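Local coordinates for alpha-1,3-glucanase (Bacillus circulans, PDB 5ZRU), which probably hydrolyses alpha-1,3-glucan, this chain being the catalytic unit of a longer, multidomain GH87 enzyme, at residues A[451-456]-A[487-492]. Numbering follows the deposited sequence.
Sequences IVFSDT and VTFTNI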
ATOM      1  N   ILE A 451      -0.159  19.379 -12.613  1.00 10.43           N
ATOM      2  CA  ILE A 451      -0.344  18.343 -11.607  1.00  8.74           C
ATOM      3  C   ILE A 451      -0.288  19.010 -10.239  1.00 11.60           C
ATOM      4  O   ILE A 451       0.493  19.945 -10.035  1.00 13.81           O
ATOM      5  CB  ILE A 451       0.743  17.251 -11.759  1.00 10.06           C
ATOM      6  CG1 ILE A 451       0.426  16.346 -12.954  1.00  9.00           C
ATOM      7  CG2 ILE A 451       0.957  16.458 -10.454  1.00 10.92           C
ATOM      8  CD1 ILE A 451       1.586  15.427 -13.357  1.00  9.84           C
ATOM      9  N   VAL A 452      -1.134  18.558  -9.311  1.00 10.61           N
ATOM     10  CA  VAL A 452      -1.278  19.209  -8.013  1.00 10.03           C
ATOM     11  C   VAL A 452      -1.106  18.184  -6.900  1.00 13.10           C
ATOM     12  O   VAL A 452      -1.726  17.115  -6.936  1.00 11.20           O
ATOM     13  CB  VAL A 452      -2.647  19.905  -7.876  1.00 10.74           C
ATOM     14  CG1 VAL A 452      -2.863  20.370  -6.442  1.00 17.06           C
ATOM     15  CG2 VAL A 452      -2.743  21.074  -8.840  1.00 14.55           C
ATOM     16  N   PHE A 453      -0.290  18.527  -5.901  1.00  9.14           N
ATOM     17  CA  PHE A 453      -0.259  17.852  -4.607  1.00 10.14           C
ATOM     18  C   PHE A 453      -0.690  18.860  -3.554  1.00 11.32           C
ATOM     19  O   PHE A 453      -0.176  19.984  -3.531  1.00 13.37           O
ATOM     20  CB  PHE A 453       1.143  17.336  -4.257  1.00  9.77           C
ATOM     21  CG  PHE A 453       1.673  16.295  -5.210  1.00 10.14           C
ATOM     22  CD1 PHE A 453       2.355  16.664  -6.361  1.00 11.43           C
ATOM     23  CD2 PHE A 453       1.499  14.946  -4.937  1.00  8.26           C
ATOM     24  CE1 PHE A 453       2.853  15.708  -7.226  1.00 11.16           C
ATOM     25  CE2 PHE A 453       1.991  13.981  -5.804  1.00 10.90           C
ATOM     26  CZ  PHE A 453       2.673  14.362  -6.951  1.00 10.75           C
ATOM     27  N   SER A 454      -1.620  18.482  -2.681  1.00  9.87           N
ATOM     28  CA  SER A 454      -2.035  19.464  -1.690  1.00  9.95           C
ATOM     29  C   SER A 454      -2.520  18.789  -0.423  1.00 11.57           C
ATOM     30  O   SER A 454      -2.869  17.603  -0.412  1.00  9.02           O
ATOM     31  CB  SER A 454      -3.142  20.385  -2.217  1.00 12.73           C
ATOM     32  OG  SER A 454      -4.401  19.737  -2.120  1.00 14.15           O
ATOM     33  N   ASP A 455      -2.532  19.584   0.645  1.00  7.54           N
ATOM     34  CA  ASP A 455      -3.225  19.264   1.883  1.00  9.98           C
ATOM     35  C   ASP A 455      -2.775  17.918   2.428  1.00  9.91           C
ATOM     36  O   ASP A 455      -3.578  17.025   2.686  1.00 10.35           O
ATOM     37  CB  ASP A 455      -4.740  19.312   1.661  1.00  9.75           C
ATOM     38  CG  ASP A 455      -5.219  20.710   1.335  1.00 12.83           C
ATOM     39  OD1 ASP A 455      -5.342  21.518   2.279  1.00 14.38           O
ATOM     40  OD2 ASP A 455      -5.431  21.010   0.138  1.00 16.24           O
ATOM     41  N   THR A 456      -1.468  17.762   2.589  1.00  9.05           N
ATOM     42  CA  THR A 456      -0.926  16.433   2.837  1.00 10.11           C
ATOM     43  C   THR A 456       0.117  16.504   3.938  1.00 11.10           C
ATOM     44  O   THR A 456       0.918  17.440   3.982  1.00  9.77           O
ATOM     45  CB  THR A 456      -0.338  15.840   1.549  1.00 10.38           C
ATOM     46  OG1 THR A 456      -1.408  15.519   0.647  1.00 11.08           O
ATOM     47  CG2 THR A 456       0.482  14.568   1.828  1.00 11.27           C
ATOM     48  N   VAL A 487       4.006  21.529 -11.983  1.00 10.12           N
ATOM     49  CA  VAL A 487       3.645  20.831 -10.754  1.00 12.59           C
ATOM     50  C   VAL A 487       3.531  21.860  -9.639  1.00 12.00           C
ATOM     51  O   VAL A 487       4.396  22.732  -9.501  1.00 11.93           O
ATOM     52  CB  VAL A 487       4.668  19.738 -10.373  1.00  8.62           C
ATOM     53  CG1 VAL A 487       4.110  18.888  -9.239  1.00 10.99           C
ATOM     54  CG2 VAL A 487       5.005  18.854 -11.567  1.00  9.40           C
ATOM     55  N   THR A 488       2.463  21.763  -8.853  1.00 11.81           N
ATOM     56  CA  THR A 488       2.248  22.644  -7.715  1.00 11.97           C
ATOM     57  C   THR A 488       2.030  21.793  -6.477  1.00 11.44           C
ATOM     58  O   THR A 488       1.262  20.823  -6.521  1.00 13.13           O
ATOM     59  CB  THR A 488       1.040  23.557  -7.944  1.00 12.75           C
ATOM     60  OG1 THR A 488       1.205  24.265  -9.178  1.00 14.25           O
ATOM     61  CG2 THR A 488       0.891  24.563  -6.791  1.00 13.38           C
ATOM     62  N   PHE A 489       2.711  22.156  -5.388  1.00  9.67           N
ATOM     63  CA  PHE A 489       2.547  21.561  -4.067  1.00  9.95           C
ATOM     64  C   PHE A 489       2.010  22.646  -3.148  1.00 11.04           C
ATOM     65  O   PHE A 489       2.621  23.714  -3.036  1.00 13.13           O
ATOM     66  CB  PHE A 489       3.871  21.033  -3.508  1.00 10.16           C
ATOM     67  CG  PHE A 489       4.512  19.976  -4.344  1.00 10.08           C
ATOM     68  CD1 PHE A 489       5.197  20.304  -5.498  1.00 12.40           C
ATOM     69  CD2 PHE A 489       4.446  18.649  -3.956  1.00  9.33           C
ATOM     70  CE1 PHE A 489       5.803  19.332  -6.260  1.00 14.61           C
ATOM     71  CE2 PHE A 489       5.037  17.666  -4.724  1.00  9.84           C
ATOM     72  CZ  PHE A 489       5.718  18.009  -5.876  1.00 13.06           C
ATOM     73  N   THR A 490       0.878  22.388  -2.494  1.00 10.29           N
ATOM     74  CA  THR A 490       0.277  23.414  -1.647  1.00  9.20           C
ATOM     75  C   THR A 490      -0.197  22.808  -0.332  1.00 10.84           C
ATOM     76  O   THR A 490      -0.867  21.774  -0.333  1.00 10.09           O
ATOM     77  CB  THR A 490      -0.887  24.097  -2.379  1.00 10.00           C
ATOM     78  OG1 THR A 490      -0.404  24.620  -3.624  1.00 12.36           O
ATOM     79  CG2 THR A 490      -1.448  25.239  -1.532  1.00 14.25           C
ATOM     80  N   ASN A 491       0.131  23.457   0.786  1.00 11.34           N
ATOM     81  CA  ASN A 491      -0.311  23.005   2.106  1.00  9.52           C
ATOM     82  C   ASN A 491       0.222  21.600   2.403  1.00 10.69           C
ATOM     83  O   ASN A 491      -0.529  20.638   2.561  1.00 11.69           O
ATOM     84  CB  ASN A 491      -1.840  23.044   2.212  1.00  9.49           C
ATOM     85  CG  ASN A 491      -2.379  24.456   2.358  1.00 12.88           C
ATOM     86  OD1 ASN A 491      -1.828  25.268   3.112  1.00 11.97           O
ATOM     87  ND2 ASN A 491      -3.461  24.753   1.647  1.00 11.02           N
ATOM     88  N   ILE A 492       1.544  21.487   2.451  1.00  9.37           N
ATOM     89  CA  ILE A 492       2.201  20.212   2.736  1.00 11.23           C
ATOM     90  C   ILE A 492       2.966  20.364   4.037  1.00 12.62           C
ATOM     91  O   ILE A 492       3.768  21.294   4.178  1.00 11.40           O
ATOM     92  CB  ILE A 492       3.165  19.776   1.615  1.00 10.81           C
ATOM     93  CG1 ILE A 492       2.542  19.944   0.221  1.00 14.38           C
ATOM     94  CG2 ILE A 492       3.671  18.342   1.871  1.00 10.76           C
ATOM     95  CD1 ILE A 492       1.431  18.980  -0.104  1.00 12.47           C
TER
HETATM   96  O   HOH W   1      -0.047  22.489 -11.175  1.00 13.42           O
HETATM   97  O   HOH W   2      -4.593  23.344  -0.581  1.00 14.57           O
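Two neighbouring coils of a right-handed parallel beta-helix meet here, in the D2 part of the catalytic unit. Ile-451 to Thr-456 and Val-487 to Ile-492 run parallel and in register, and the axes of strands 451-454 and 487-490 come within 4.6 Å. The backbone ladder begins with Thr-488 N giving its hydrogen to Ile-451 O. Thr-488 O in turn accepts from Phe-453 N at 2.8 Å, and Phe-453 O accepts from Thr-490 N. Asp-455 N then bonds to Thr-490 O, and Thr-456 N to Asn-491 O.

The main side-chain contact lies on the face that carries Ile-451, Phe-453, Val-487 and Phe-489, all buried. The rings of Phe-453 and Phe-489 are nearly parallel, with planes 7° apart and centroids 4.8 Å apart, but slid so that they barely overlap. Both side chains point the same way. Each CG is anti to its own carbonyl carbon (chi1 -63° and -60°), which sends both rings off their strands in the same direction. Phe-453 CD1 comes 3.3 Å from Phe-489 CE2. Val-487 CG1 lies at the edge of the Phe-453 ring, 4.0 Å from CE1. Phe-515, on the next strand, stacks on Phe-489, and Phe-412 meets Phe-453 at a tilt. An alanine in place of Phe-453 would probably open a gap beside Phe-489 and leave its CE2 and Val-487 CG1 without the ring they pack against.

Both strands turn a corner, at Asp-455 and Asn-491, whose side chains lie side by side. Ser-454 OG donates to Asp-455 OD2 at 2.8 Å, on the anti side of the carboxylate. A water bridges this same oxygen to Asn-491 ND2. At the other end, a second water links Ile-451 O to Thr-488 OG1. Like residues aligned from coil to coil, as in this phenylalanine ladder, are typical of the pectate-lyase-like beta-helix.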